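Local coordinates for protein esterase (Rhizomucor miehei CAU432, PDB 4WY8) that hydrolyses carboxylic ester bonds as a fungal carboxylesterase, probably through a serine nucleophile carried by an alpha/beta hydrolase fold, at residues I84-G89 and L98-T103; G167-V172 and D223-D228; P251-I256 and R272-A277. All coordinates share one frame; numbering follows the deposited sequence.

Overall arrangement
All three contacts are buried within the alpha/beta hydrolase fold, but they join different elements of it. Contacts 1 and 3 each join a strand of the central sheet to the chain that follows it in a beta-alpha-beta unit, whereas contact 2 links two helices through one tyrosine and a water. Contact 1 is the most central, and its chemistry is mainly aromatic, with two histidines and a phenylalanine. Contact 2 is bridged by a water. Contact 3 is purely aliphatic and lies farther out, where flanking arginines pair with the second subunit. Contacts 1 and 2, centres about 17 Å apart, touch where Phe87 packs on Leu169 and Ser170; contact 3 touches neither.

Contact 1: I84-G89 and L98-T103; sequences IVFFHG and LTHRRT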
loop_
_atom_site.group_PDB
_atom_site.type_symbol
_atom_site.label_atom_id
_atom_site.label_comp_id
_atom_site.label_asym_id
_atom_site.label_seq_id
_atom_site.Cartn_x
_atom_site.Cartn_y
_atom_site.Cartn_z
ATOM N N ILE A 84 9.438 -5.466 17.281
ATOM C CA ILE A 84 9.889 -5.061 15.972
ATOM C C ILE A 84 11.340 -4.659 16.092
ATOM O O ILE A 84 11.651 -3.642 16.705
ATOM C CB ILE A 84 9.074 -3.872 15.441
ATOM C CG1 ILE A 84 7.595 -4.229 15.347
ATOM C CG2 ILE A 84 9.601 -3.382 14.079
ATOM C CD1 ILE A 84 6.722 -3.038 14.948
ATOM N N VAL A 85 12.230 -5.438 15.497
ATOM C CA VAL A 85 13.628 -5.091 15.500
ATOM C C VAL A 85 13.909 -4.230 14.277
ATOM O O VAL A 85 13.724 -4.656 13.136
ATOM C CB VAL A 85 14.525 -6.338 15.494
ATOM C CG1 VAL A 85 15.958 -5.922 15.696
ATOM C CG2 VAL A 85 14.100 -7.291 16.614
ATOM N N PHE A 86 14.374 -3.014 14.532
ATOM C CA PHE A 86 14.432 -1.984 13.505
ATOM C C PHE A 86 15.868 -1.629 13.175
ATOM O O PHE A 86 16.662 -1.365 14.075
ATOM C CB PHE A 86 13.657 -0.734 13.972
ATOM C CG PHE A 86 13.437 0.278 12.896
ATOM C CD1 PHE A 86 14.410 1.244 12.625
ATOM C CD2 PHE A 86 12.263 0.291 12.165
ATOM C CE1 PHE A 86 14.223 2.188 11.629
ATOM C CE2 PHE A 86 12.071 1.243 11.149
ATOM C CZ PHE A 86 13.059 2.196 10.894
ATOM N N PHE A 87 16.183 -1.605 11.884
ATOM C CA PHE A 87 17.500 -1.200 11.383
ATOM C C PHE A 87 17.388 0.066 10.524
ATOM O O PHE A 87 16.684 0.106 9.478
ATOM C CB PHE A 87 18.157 -2.332 10.585
ATOM C CG PHE A 87 18.040 -3.679 11.249
ATOM C CD1 PHE A 87 18.503 -3.876 12.545
ATOM C CD2 PHE A 87 17.451 -4.745 10.587
ATOM C CE1 PHE A 87 18.368 -5.125 13.177
ATOM C CE2 PHE A 87 17.333 -5.989 11.200
ATOM C CZ PHE A 87 17.789 -6.177 12.500
ATOM N N HIS A 88 18.063 1.120 10.992
ATOM C CA HIS A 88 17.897 2.431 10.393
ATOM C C HIS A 88 18.733 2.602 9.148
ATOM O O HIS A 88 19.753 1.925 8.961
ATOM C CB HIS A 88 18.230 3.544 11.409
ATOM C CG HIS A 88 19.679 3.626 11.790
ATOM N ND1 HIS A 88 20.624 4.238 10.995
ATOM C CD2 HIS A 88 20.331 3.241 12.915
ATOM C CE1 HIS A 88 21.801 4.191 11.593
ATOM N NE2 HIS A 88 21.651 3.590 12.764
ATOM N N GLY A 89 18.304 3.530 8.303
ATOM C CA GLY A 89 19.027 3.835 7.082
ATOM C C GLY A 89 20.079 4.888 7.365
ATOM O O GLY A 89 20.296 5.265 8.521
ATOM N N LEU A 98 18.104 9.483 16.694
ATOM C CA LEU A 98 17.573 10.841 16.601
ATOM C C LEU A 98 16.982 11.098 15.209
ATOM O O LEU A 98 15.865 11.615 15.082
ATOM C CB LEU A 98 18.684 11.864 16.932
ATOM C CG LEU A 98 18.371 13.365 17.014
ATOM C CD1 LEU A 98 17.294 13.701 18.068
ATOM C CD2 LEU A 98 19.659 14.196 17.242
ATOM N N THR A 99 17.701 10.718 14.157
ATOM C CA THR A 99 17.162 10.937 12.821
ATOM C C THR A 99 15.887 10.128 12.611
ATOM O O THR A 99 14.973 10.549 11.878
ATOM C CB THR A 99 18.161 10.572 11.728
ATOM O OG1 THR A 99 18.527 9.192 11.831
ATOM C CG2 THR A 99 19.408 11.431 11.863
ATOM N N HIS A 100 15.795 8.981 13.274
ATOM C CA HIS A 100 14.645 8.107 13.043
ATOM C C HIS A 100 13.677 8.131 14.201
ATOM O O HIS A 100 12.771 7.292 14.279
ATOM C CB HIS A 100 15.101 6.675 12.768
ATOM C CG HIS A 100 15.776 6.512 11.442
ATOM N ND1 HIS A 100 16.992 7.090 11.148
ATOM C CD2 HIS A 100 15.371 5.876 10.312
ATOM C CE1 HIS A 100 17.323 6.800 9.896
ATOM N NE2 HIS A 100 16.356 6.067 9.367
ATOM N N ARG A 101 13.878 9.086 15.107
ATOM C CA ARG A 101 13.012 9.217 16.266
ATOM C C ARG A 101 11.551 9.353 15.857
ATOM O O ARG A 101 10.664 8.726 16.440
ATOM C CB ARG A 101 13.420 10.424 17.117
ATOM C CG ARG A 101 12.428 10.694 18.252
ATOM C CD ARG A 101 12.868 11.871 19.105
ATOM N NE ARG A 101 12.920 13.092 18.314
ATOM C CZ ARG A 101 13.511 14.214 18.707
ATOM N NH1 ARG A 101 14.111 14.271 19.882
ATOM N NH2 ARG A 101 13.494 15.275 17.919
ATOM N N ARG A 102 11.285 10.205 14.881
ATOM C CA ARG A 102 9.903 10.433 14.469
ATOM C C ARG A 102 9.262 9.114 13.989
ATOM O O ARG A 102 8.215 8.674 14.487
ATOM C CB ARG A 102 9.875 11.516 13.375
ATOM C CG ARG A 102 8.521 11.709 12.688
ATOM C CD ARG A 102 7.521 12.418 13.561
ATOM N NE ARG A 102 8.004 13.766 13.879
ATOM C CZ ARG A 102 7.307 14.680 14.551
ATOM N NH1 ARG A 102 6.080 14.413 14.974
ATOM N NH2 ARG A 102 7.837 15.865 14.783
ATOM N N THR A 103 9.933 8.477 13.034
ATOM C CA THR A 103 9.460 7.229 12.463
ATOM C C THR A 103 9.238 6.147 13.529
ATOM O O THR A 103 8.189 5.485 13.565
ATOM C CB THR A 103 10.471 6.723 11.427
ATOM O OG1 THR A 103 10.601 7.704 10.382
ATOM C CG2 THR A 103 10.014 5.387 10.853
#
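His88 sets its CB squarely on the imidazole of His100. The CB lies 3.6 Å from the centroid of the His100 ring and only 4° off its normal, which defines a CH-pi contact over one face. The edge of the Phe86 ring meets the same imidazole: its CE1 is 4.1 Å from His100 CD2, which lies near the phenyl plane, and the two side chains run at about a right angle. Farther along the helix, Thr103 CG2 stands 4.4 Å from Phe86 CZ. The His88 ring itself leads away from His100, because CG lies between the backbone N and the carbonyl carbon (chi1 68°). That places His88 ND1 2.7 Å from Gly89 O, in a nearly straight bond (174°) with the acceptor in the imidazole plane. His88 and Gly89 open the HGGGW sequence, the motif that in esterases related to hormone-sensitive lipase shapes the oxyanion hole, and they follow directly on strand 83-87. The second shell fixes the His100 ring at both nitrogens: ND1 is hydrogen-bonded to Thr99 OG1 at 2.7 Å, and NE2 to Asp163, which belongs to the putative nucleophile elbow. His100 occupies the N-cap position just before helix 101-111. The His88 ring also stacks with Tyr120, whose hydroxyl bonds His88 O. Thr103 OG1 is held by Phe294 O.

Contact 2: G167-V172 and D223-D228; sequences GNLSAV and DHYIPD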
loop_
_atom_site.group_PDB
_atom_site.type_symbol
_atom_site.label_atom_id
_atom_site.label_comp_id
_atom_site.label_asym_id
_atom_site.label_seq_id
_atom_site.Cartn_x
_atom_site.Cartn_y
_atom_site.Cartn_z
ATOM N N GLY A 167 16.965 -1.440 5.318
ATOM C CA GLY A 167 16.202 -2.434 4.569
ATOM C C GLY A 167 17.129 -3.512 4.020
ATOM O O GLY A 167 16.794 -4.704 4.002
ATOM N N ASN A 168 18.284 -3.087 3.519
ATOM C CA ASN A 168 19.338 -4.029 3.148
ATOM C C ASN A 168 19.642 -4.926 4.350
ATOM O O ASN A 168 19.537 -6.161 4.277
ATOM C CB ASN A 168 20.589 -3.272 2.679
ATOM C CG ASN A 168 21.792 -4.181 2.459
ATOM O OD1 ASN A 168 22.529 -4.474 3.404
ATOM N ND2 ASN A 168 22.008 -4.612 1.209
ATOM N N LEU A 169 19.961 -4.304 5.479
ATOM C CA LEU A 169 20.259 -5.087 6.679
ATOM C C LEU A 169 19.121 -6.068 7.041
ATOM O O LEU A 169 19.386 -7.207 7.397
ATOM C CB LEU A 169 20.560 -4.171 7.871
ATOM C CG LEU A 169 21.921 -3.460 7.768
ATOM C CD1 LEU A 169 22.143 -2.436 8.897
ATOM C CD2 LEU A 169 23.063 -4.469 7.696
ATOM N N SER A 170 17.867 -5.633 6.971
ATOM C CA SER A 170 16.741 -6.521 7.271
ATOM C C SER A 170 16.753 -7.735 6.331
ATOM O O SER A 170 16.651 -8.903 6.778
ATOM C CB SER A 170 15.404 -5.760 7.169
ATOM O OG SER A 170 15.360 -4.695 8.110
ATOM N N ALA A 171 16.866 -7.465 5.030
ATOM C CA ALA A 171 16.858 -8.541 4.031
ATOM C C ALA A 171 17.965 -9.591 4.286
ATOM O O ALA A 171 17.728 -10.839 4.293
ATOM C CB ALA A 171 16.996 -7.951 2.635
ATOM N N VAL A 172 19.180 -9.091 4.477
ATOM C CA VAL A 172 20.314 -10.009 4.600
ATOM C C VAL A 172 20.381 -10.680 5.984
ATOM O O VAL A 172 20.882 -11.790 6.105
ATOM C CB VAL A 172 21.644 -9.300 4.269
ATOM C CG1 VAL A 172 21.621 -8.847 2.830
ATOM C CG2 VAL A 172 21.904 -8.101 5.213
ATOM N N ASP A 223 31.423 3.001 -0.957
ATOM C CA ASP A 223 32.880 3.064 -0.849
ATOM C C ASP A 223 33.310 3.048 0.615
ATOM O O ASP A 223 34.334 2.461 0.956
ATOM C CB ASP A 223 33.445 4.301 -1.563
ATOM C CG ASP A 223 33.536 4.112 -3.063
ATOM O OD1 ASP A 223 33.544 2.945 -3.511
ATOM O OD2 ASP A 223 33.589 5.128 -3.793
ATOM N N HIS A 224 32.545 3.694 1.490
ATOM C CA HIS A 224 32.860 3.557 2.922
ATOM C C HIS A 224 32.524 2.169 3.509
ATOM O O HIS A 224 33.235 1.682 4.393
ATOM C CB HIS A 224 32.139 4.622 3.754
ATOM C CG HIS A 224 32.754 5.989 3.673
ATOM N ND1 HIS A 224 34.072 6.239 4.006
ATOM C CD2 HIS A 224 32.219 7.189 3.347
ATOM C CE1 HIS A 224 34.325 7.528 3.869
ATOM N NE2 HIS A 224 33.219 8.126 3.463
ATOM N N TYR A 225 31.427 1.560 3.054
ATOM C CA TYR A 225 30.932 0.287 3.627
ATOM C C TYR A 225 31.728 -0.936 3.146
ATOM O O TYR A 225 32.094 -1.816 3.939
ATOM C CB TYR A 225 29.444 0.123 3.270
ATOM C CG TYR A 225 28.669 -1.048 3.872
ATOM C CD1 TYR A 225 27.919 -1.898 3.055
ATOM C CD2 TYR A 225 28.632 -1.257 5.235
ATOM C CE1 TYR A 225 27.188 -2.940 3.577
ATOM C CE2 TYR A 225 27.893 -2.298 5.780
ATOM C CZ TYR A 225 27.174 -3.131 4.942
ATOM O OH TYR A 225 26.436 -4.170 5.472
ATOM N N ILE A 226 31.956 -0.986 1.833
ATOM C CA ILE A 226 32.645 -2.088 1.171
ATOM C C ILE A 226 33.675 -1.531 0.203
ATOM O O ILE A 226 33.403 -1.438 -1.003
ATOM C CB ILE A 226 31.647 -2.982 0.394
ATOM C CG1 ILE A 226 30.463 -3.354 1.283
ATOM C CG2 ILE A 226 32.305 -4.268 -0.074
ATOM C CD1 ILE A 226 29.392 -4.119 0.552
ATOM N N PRO A 227 34.862 -1.170 0.716
ATOM C CA PRO A 227 35.903 -0.527 -0.105
ATOM C C PRO A 227 36.352 -1.345 -1.302
ATOM O O PRO A 227 36.541 -0.816 -2.407
ATOM C CB PRO A 227 37.076 -0.360 0.874
ATOM C CG PRO A 227 36.430 -0.319 2.225
ATOM C CD PRO A 227 35.268 -1.286 2.126
ATOM N N ASP A 228 36.530 -2.638 -1.085
ATOM C CA ASP A 228 37.007 -3.488 -2.156
ATOM C C ASP A 228 35.818 -4.123 -2.869
ATOM O O ASP A 228 35.083 -4.930 -2.306
ATOM C CB ASP A 228 38.021 -4.481 -1.590
ATOM C CG ASP A 228 39.381 -3.795 -1.291
ATOM O OD1 ASP A 228 39.735 -2.837 -2.023
ATOM O OD2 ASP A 228 40.062 -4.153 -0.300
HETATM O O HOH W 1 24.898 -5.522 3.842
#
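Tyr225 reaches Asn168 through a single water and touches Leu169 directly. Its CG is anti to the backbone N (chi1 -174°), which extends the phenol from the last turn of helix 215-225 toward helix 165-179; the closest pair of CA atoms, those of Leu169 and Tyr225, is still 12.3 Å apart. The hydroxyl therefore does the touching. Tyr225 OH gives its proton to the water at 2.6 Å, and the water lies in the plane of the phenol ring, at its edge. The water in turn donates to Asn168 OD1, also at 2.6 Å, whereas OD1 and Tyr225 OH are themselves 4.4 Å apart. Asn168 likewise carries its CG anti to the backbone N (chi1 172°), and its other amide atom is tied down: ND2 bonds the backbone oxygens of Ala237 and Val194, which fixes the rotation of the amide and leaves OD1 aimed at the water. Leu169 differs from these two in its rotamer and brings methyl CD2 to 4.1 Å from Tyr225 OH, a loose apolar approach beside the water-bonded oxygen. Outside the pair, the Tyr225 ring stacks on Trp92. Helix 165-179 begins at the putative nucleophile elbow, so the arrangement ties the helix behind the likely nucleophile of an alpha/beta hydrolase to helix 215-225, which lies in the chain between strands 188-191 and 253-258.

Contact 3: P251-I256 and R272-A277; sequences PRALVI and RKLIEA
Residues 253-256 are extended, while 272-276 form the last turn or so of helix 264-276, as the backbone hydrogen bond from Glu276 N to Arg272 O (2.9 Å) attests. Ala277, whose N is still hydrogen-bonded to Lys273 O at 3.0 Å, is the first residue to leave helical angles. The segments come closest at Ala253 and Leu274, whose CA atoms are 8.5 Å apart, a separation that leaves contact to the side chains. Alternation along the strand turns Ala253 and Val255 to this helix, while Leu254 and Ile256 pack against helix 301-322 on the other face of the sheet. From the helix a single residue, Leu274, answers both. Its CG is anti to the carbonyl carbon (chi1 -68°) and its CD1 is anti to CA (chi2 177°), an extended shape that carries CD1 toward the strand. This one methyl stands 4.2 Å from Ala253 CB and 4.4 Å from Val255 CG2, resting beside the small alanine and against one branch of the valine. The match is light, with 68 Å² buried in all, and wholly apolar. Leu274 also packs on Val281 of the neighbouring strand, so the leucine touches two adjacent strands. Charged residues lie beyond this core: Arg252 forms salt bridges with Asp280 and with Glu305 of the second subunit, and Arg272 with Glu259 of that subunit. Strand 253-258, helix 264-276 and the adjacent parallel strand 281-286 make up a beta-alpha-beta crossover, the unit repeated along the sheet of alpha/beta hydrolases.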
loop_
_atom_site.group_PDB
_atom_site.type_symbol
_atom_site.label_atom_id
_atom_site.label_comp_id
_atom_site.label_asym_id
_atom_site.label_seq_id
_atom_site.Cartn_x
_atom_site.Cartn_y
_atom_site.Cartn_z
ATOM N N PRO A 251 11.227 -15.095 5.507
ATOM C CA PRO A 251 9.996 -14.658 6.181
ATOM C C PRO A 251 9.059 -13.836 5.295
ATOM O O PRO A 251 9.493 -13.156 4.363
ATOM C CB PRO A 251 10.521 -13.841 7.375
ATOM C CG PRO A 251 11.906 -14.386 7.622
ATOM C CD PRO A 251 12.440 -14.675 6.233
ATOM N N ARG A 252 7.767 -13.971 5.551
ATOM C CA ARG A 252 6.716 -13.142 4.939
ATOM C C ARG A 252 7.178 -11.667 4.810
ATOM O O ARG A 252 7.679 -11.076 5.776
ATOM C CB ARG A 252 5.445 -13.255 5.794
ATOM C CG ARG A 252 4.285 -12.359 5.419
ATOM C CD ARG A 252 3.099 -12.581 6.406
ATOM N NE ARG A 252 2.279 -11.375 6.554
ATOM C CZ ARG A 252 1.266 -11.071 5.755
ATOM N NH1 ARG A 252 0.948 -11.894 4.759
ATOM N NH2 ARG A 252 0.577 -9.942 5.935
ATOM N N ALA A 253 7.057 -11.101 3.612
ATOM C CA ALA A 253 7.746 -9.848 3.294
ATOM C C ALA A 253 6.825 -8.753 2.789
ATOM O O ALA A 253 5.912 -9.008 1.999
ATOM C CB ALA A 253 8.820 -10.100 2.248
ATOM N N LEU A 254 7.110 -7.528 3.224
ATOM C CA LEU A 254 6.499 -6.318 2.667
ATOM C C LEU A 254 7.618 -5.443 2.117
ATOM O O LEU A 254 8.505 -5.028 2.857
ATOM C CB LEU A 254 5.673 -5.575 3.728
ATOM C CG LEU A 254 5.117 -4.174 3.388
ATOM C CD1 LEU A 254 4.160 -4.218 2.200
ATOM C CD2 LEU A 254 4.433 -3.501 4.620
ATOM N N VAL A 255 7.593 -5.209 0.806
ATOM C CA VAL A 255 8.628 -4.430 0.144
ATOM C C VAL A 255 7.983 -3.164 -0.399
ATOM O O VAL A 255 7.058 -3.223 -1.231
ATOM C CB VAL A 255 9.303 -5.227 -0.996
ATOM C CG1 VAL A 255 10.478 -4.430 -1.625
ATOM C CG2 VAL A 255 9.809 -6.549 -0.460
ATOM N N ILE A 256 8.433 -2.025 0.115
ATOM C CA ILE A 256 7.860 -0.735 -0.269
ATOM C C ILE A 256 8.882 0.083 -1.034
ATOM O O ILE A 256 9.996 0.305 -0.543
ATOM C CB ILE A 256 7.366 0.047 0.973
ATOM C CG1 ILE A 256 6.193 -0.685 1.617
ATOM C CG2 ILE A 256 6.886 1.444 0.589
ATOM C CD1 ILE A 256 5.974 -0.266 3.044
ATOM N N ARG A 272 10.453 -9.167 -6.983
ATOM C CA ARG A 272 10.175 -10.207 -7.996
ATOM C C ARG A 272 10.935 -11.507 -7.720
ATOM O O ARG A 272 10.347 -12.579 -7.768
ATOM C CB ARG A 272 10.522 -9.707 -9.387
ATOM C CG ARG A 272 9.583 -8.647 -9.876
ATOM C CD ARG A 272 9.759 -8.344 -11.357
ATOM N NE ARG A 272 9.078 -7.085 -11.652
ATOM C CZ ARG A 272 9.672 -5.898 -11.597
ATOM N NH1 ARG A 272 10.964 -5.826 -11.291
ATOM N NH2 ARG A 272 8.979 -4.789 -11.852
ATOM N N LYS A 273 12.225 -11.414 -7.387
ATOM C CA LYS A 273 12.971 -12.623 -6.999
ATOM C C LYS A 273 12.362 -13.331 -5.777
ATOM O O LYS A 273 12.329 -14.572 -5.716
ATOM C CB LYS A 273 14.435 -12.301 -6.702
ATOM C CG LYS A 273 15.300 -12.067 -7.943
ATOM C CD LYS A 273 16.768 -12.395 -7.658
ATOM C CE LYS A 273 17.630 -12.198 -8.916
ATOM N NZ LYS A 273 19.034 -12.663 -8.697
ATOM N N LEU A 274 11.924 -12.561 -4.778
ATOM C CA LEU A 274 11.315 -13.202 -3.611
ATOM C C LEU A 274 10.032 -13.932 -3.991
ATOM O O LEU A 274 9.731 -14.987 -3.437
ATOM C CB LEU A 274 11.027 -12.186 -2.495
ATOM C CG LEU A 274 12.226 -11.546 -1.781
ATOM C CD1 LEU A 274 11.732 -10.514 -0.756
ATOM C CD2 LEU A 274 13.034 -12.616 -1.093
ATOM N N ILE A 275 9.278 -13.360 -4.924
ATOM C CA ILE A 275 8.075 -14.010 -5.432
ATOM C C ILE A 275 8.425 -15.298 -6.198
ATOM O O ILE A 275 7.857 -16.354 -5.899
ATOM C CB ILE A 275 7.263 -13.061 -6.348
ATOM C CG1 ILE A 275 6.725 -11.869 -5.540
ATOM C CG2 ILE A 275 6.098 -13.784 -7.033
ATOM C CD1 ILE A 275 6.110 -10.766 -6.411
ATOM N N GLU A 276 9.388 -15.240 -7.126
ATOM C CA GLU A 276 9.834 -16.460 -7.815
ATOM C C GLU A 276 10.210 -17.563 -6.841
ATOM O O GLU A 276 9.931 -18.732 -7.090
ATOM C CB GLU A 276 11.051 -16.221 -8.723
ATOM C CG GLU A 276 10.745 -15.880 -10.159
ATOM C CD GLU A 276 11.960 -16.027 -11.066
ATOM O OE1 GLU A 276 12.518 -14.992 -11.495
ATOM O OE2 GLU A 276 12.337 -17.190 -11.364
ATOM N N ALA A 277 10.830 -17.184 -5.727
ATOM C CA ALA A 277 11.270 -18.152 -4.735
ATOM C C ALA A 277 10.128 -18.693 -3.855
ATOM O O ALA A 277 10.379 -19.376 -2.856
ATOM C CB ALA A 277 12.334 -17.540 -3.885
#